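Local coordinates for benzoylformate Decarboxylase (Polynucleobacter necessarius, PDB 4K9Q), which probably decarboxylates benzoylformate with the help of thiamine diphosphate and magnesium, as a member of the thiamine diphosphate enzyme family, at residues P91-A96 with G152-S157. Residues are numbered along the deposited sequence; the frame is centred on the assembly and turned at random.
Sequences PLIITA and GPVFLS
Ile94 and Leu156 sit at the middle of a parallel pairing in which four backbone hydrogen bonds join 91-96 to 152-157. Val154 N donates to Leu92 O, Ile94 N to Val154 O, and Ala96 N to Leu156 O. Leu156 N reaches Ile94 O at 2.8 Å with an N-H...O angle of 166°. Val154, Leu156 and Ile94 thus each bond through both N and O. Several carbonyls also take a CA-H contact, the shortest from Pro153 CA to Leu92 O at 3.2 Å; proline, lacking an N-H, is tolerated because this pairing needs no donor there.

The strands, inclined by 22°, are neighbours in the six-stranded parallel sheet of the N-terminal thiamine diphosphate-binding domain, an alpha/beta fold with helices on both faces. Ile93, Val154, Thr95 and Leu156 lie on one face, where helix 135-147 packs on Val154; branched Ile93 and Val154 suit extended backbone, and Ile93 CG1 lies 4.2 Å from Val154 CG2. Helix 79-88, through Leu82, covers Ile94 and Pro153 on the opposite face.

On that face Phe155 holds CG anti to its backbone N (chi1 173°), which brings the ring toward 91-96. Its edge receives Ile94 CG2, 3.8 Å from Phe155 CD1, the two side chains crossing nearly at right angles, and Ala96 CB, 3.6 Å from Phe155 CE1; a methyl is small enough to fit against that rim. An alanine in place of Phe155 would probably leave Ile94 CG2 and Ala96 CB without their aromatic neighbour and open a gap beside them.

Ser157 OG accepts a hydrogen bond from a water at 2.8 Å and also bonds Glu128 OE1; the same water reaches Ala96 O by a weak bond, bridging the strand ends. Thr95 OG1 bonds Val67 O and Asn68 ND2 on the adjoining strand 66-69.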
ATOM      1  N   PRO A  91      13.792   8.481 -16.147  1.00 10.07           N
ATOM      2  CA  PRO A  91      14.465   8.310 -14.854  1.00 11.08           C
ATOM      3  C   PRO A  91      14.506   9.588 -13.996  1.00  9.91           C
ATOM      4  O   PRO A  91      15.592  10.034 -13.629  1.00 11.94           O
ATOM      5  CB  PRO A  91      15.874   7.875 -15.262  1.00 14.15           C
ATOM      6  CG  PRO A  91      16.098   8.524 -16.595  1.00 12.85           C
ATOM      7  CD  PRO A  91      14.745   8.541 -17.274  1.00 11.80           C
ATOM      8  N   LEU A  92      13.344  10.147 -13.667  1.00 10.69           N
ATOM      9  CA  LEU A  92      13.289  11.337 -12.820  1.00  8.82           C
ATOM     10  C   LEU A  92      13.545  10.984 -11.362  1.00  9.31           C
ATOM     11  O   LEU A  92      13.108   9.930 -10.876  1.00 11.73           O
ATOM     12  CB  LEU A  92      11.919  12.009 -12.929  1.00  8.82           C
ATOM     13  CG  LEU A  92      11.507  12.479 -14.307  1.00  9.81           C
ATOM     14  CD1 LEU A  92      10.158  13.199 -14.194  1.00 12.51           C
ATOM     15  CD2 LEU A  92      12.599  13.409 -14.896  1.00  9.78           C
ATOM     16  N   ILE A  93      14.258  11.863 -10.666  1.00  8.49           N
ATOM     17  CA  ILE A  93      14.383  11.738  -9.221  1.00 11.05           C
ATOM     18  C   ILE A  93      13.444  12.753  -8.581  1.00  9.88           C
ATOM     19  O   ILE A  93      13.741  13.960  -8.537  1.00 10.16           O
ATOM     20  CB  ILE A  93      15.835  11.937  -8.764  1.00 12.55           C
ATOM     21  CG1 ILE A  93      16.720  10.859  -9.402  1.00 13.08           C
ATOM     22  CG2 ILE A  93      15.929  11.879  -7.233  1.00 10.79           C
ATOM     23  CD1 ILE A  93      18.205  11.031  -9.121  1.00 14.42           C
ATOM     24  N   ILE A  94      12.293  12.264  -8.124  1.00  8.31           N
ATOM     25  CA  ILE A  94      11.286  13.137  -7.534  1.00  9.44           C
ATOM     26  C   ILE A  94      11.601  13.356  -6.064  1.00 10.71           C
ATOM     27  O   ILE A  94      11.648  12.402  -5.287  1.00 12.31           O
ATOM     28  CB  ILE A  94       9.862  12.552  -7.637  1.00 10.35           C
ATOM     29  CG1 ILE A  94       9.519  12.094  -9.070  1.00  9.83           C
ATOM     30  CG2 ILE A  94       8.844  13.575  -7.101  1.00 12.49           C
ATOM     31  CD1 ILE A  94       9.543  13.178 -10.119  1.00 10.67           C
ATOM     32  N   THR A  95      11.829  14.604  -5.670  1.00  8.47           N
ATOM     33  CA  THR A  95      12.059  14.891  -4.261  1.00 10.95           C
ATOM     34  C   THR A  95      10.988  15.828  -3.733  1.00 12.38           C
ATOM     35  O   THR A  95      10.573  16.753  -4.421  1.00 12.28           O
ATOM     36  CB  THR A  95      13.455  15.491  -3.998  1.00 12.64           C
ATOM     37  OG1 THR A  95      13.518  16.836  -4.498  1.00 12.57           O
ATOM     38  CG2 THR A  95      14.521  14.649  -4.674  1.00 14.63           C
ATOM     39  N   ALA A  96      10.511  15.560  -2.527  1.00 11.48           N
ATOM     40  CA  ALA A  96       9.616  16.496  -1.859  1.00 11.76           C
ATOM     41  C   ALA A  96      10.109  16.737  -0.443  1.00 11.58           C
ATOM     42  O   ALA A  96      10.476  15.794   0.257  1.00 11.48           O
ATOM     43  CB  ALA A  96       8.197  15.960  -1.829  1.00 11.43           C
ATOM     44  N   GLY A 152      12.801   4.574 -14.943  1.00 10.71           N
ATOM     45  CA  GLY A 152      11.574   5.148 -14.420  1.00 10.15           C
ATOM     46  C   GLY A 152      11.802   5.995 -13.193  1.00 10.59           C
ATOM     47  O   GLY A 152      12.906   6.016 -12.644  1.00 10.89           O
ATOM     48  N   PRO A 153      10.762   6.719 -12.757  1.00 10.20           N
ATOM     49  CA  PRO A 153      10.919   7.688 -11.671  1.00  9.50           C
ATOM     50  C   PRO A 153      10.950   7.049 -10.290  1.00  9.89           C
ATOM     51  O   PRO A 153      10.387   5.972 -10.069  1.00 10.02           O
ATOM     52  CB  PRO A 153       9.675   8.580 -11.815  1.00 10.50           C
ATOM     53  CG  PRO A 153       8.651   7.679 -12.411  1.00 11.05           C
ATOM     54  CD  PRO A 153       9.411   6.765 -13.352  1.00  9.44           C
ATOM     55  N   VAL A 154      11.617   7.730  -9.370  1.00 10.47           N
ATOM     56  CA  VAL A 154      11.687   7.324  -7.969  1.00 10.25           C
ATOM     57  C   VAL A 154      11.347   8.532  -7.091  1.00 10.80           C
ATOM     58  O   VAL A 154      11.378   9.680  -7.554  1.00  9.93           O
ATOM     59  CB  VAL A 154      13.088   6.800  -7.606  1.00 10.19           C
ATOM     60  CG1 VAL A 154      13.424   5.553  -8.410  1.00 10.91           C
ATOM     61  CG2 VAL A 154      14.130   7.878  -7.861  1.00 13.34           C
ATOM     62  N   PHE A 155      11.008   8.277  -5.826  1.00  8.10           N
ATOM     63  CA  PHE A 155      10.566   9.353  -4.941  1.00  9.34           C
ATOM     64  C   PHE A 155      11.302   9.326  -3.608  1.00  9.78           C
ATOM     65  O   PHE A 155      11.367   8.280  -2.950  1.00  9.81           O
ATOM     66  CB  PHE A 155       9.059   9.262  -4.682  1.00  9.25           C
ATOM     67  CG  PHE A 155       8.570  10.232  -3.639  1.00  9.10           C
ATOM     68  CD1 PHE A 155       8.538  11.594  -3.908  1.00 13.18           C
ATOM     69  CD2 PHE A 155       8.166   9.793  -2.386  1.00 11.57           C
ATOM     70  CE1 PHE A 155       8.095  12.506  -2.952  1.00 12.92           C
ATOM     71  CE2 PHE A 155       7.714  10.709  -1.423  1.00 12.51           C
ATOM     72  CZ  PHE A 155       7.696  12.063  -1.706  1.00 11.71           C
ATOM     73  N   LEU A 156      11.853  10.481  -3.217  1.00 10.56           N
ATOM     74  CA  LEU A 156      12.444  10.657  -1.885  1.00  9.81           C
ATOM     75  C   LEU A 156      11.708  11.750  -1.116  1.00 12.41           C
ATOM     76  O   LEU A 156      11.493  12.848  -1.642  1.00 11.68           O
ATOM     77  CB  LEU A 156      13.917  11.066  -1.994  1.00 12.87           C
ATOM     78  CG  LEU A 156      14.888  10.077  -2.643  1.00  9.87           C
ATOM     79  CD1 LEU A 156      16.272  10.704  -2.729  1.00 12.13           C
ATOM     80  CD2 LEU A 156      14.922   8.784  -1.843  1.00 13.20           C
ATOM     81  N   SER A 157      11.338  11.442   0.122  1.00  9.94           N
ATOM     82  CA  SER A 157      10.747  12.386   1.052  1.00 11.81           C
ATOM     83  C   SER A 157      11.840  12.801   2.027  1.00 11.24           C
ATOM     84  O   SER A 157      12.415  11.953   2.715  1.00 10.91           O
ATOM     85  CB  SER A 157       9.597  11.702   1.798  1.00 12.63           C
ATOM     86  OG  SER A 157       9.079  12.538   2.812  1.00 11.81           O
TER
HETATM   87  O   HOH W   1       7.580  14.482   1.391  1.00 10.96           O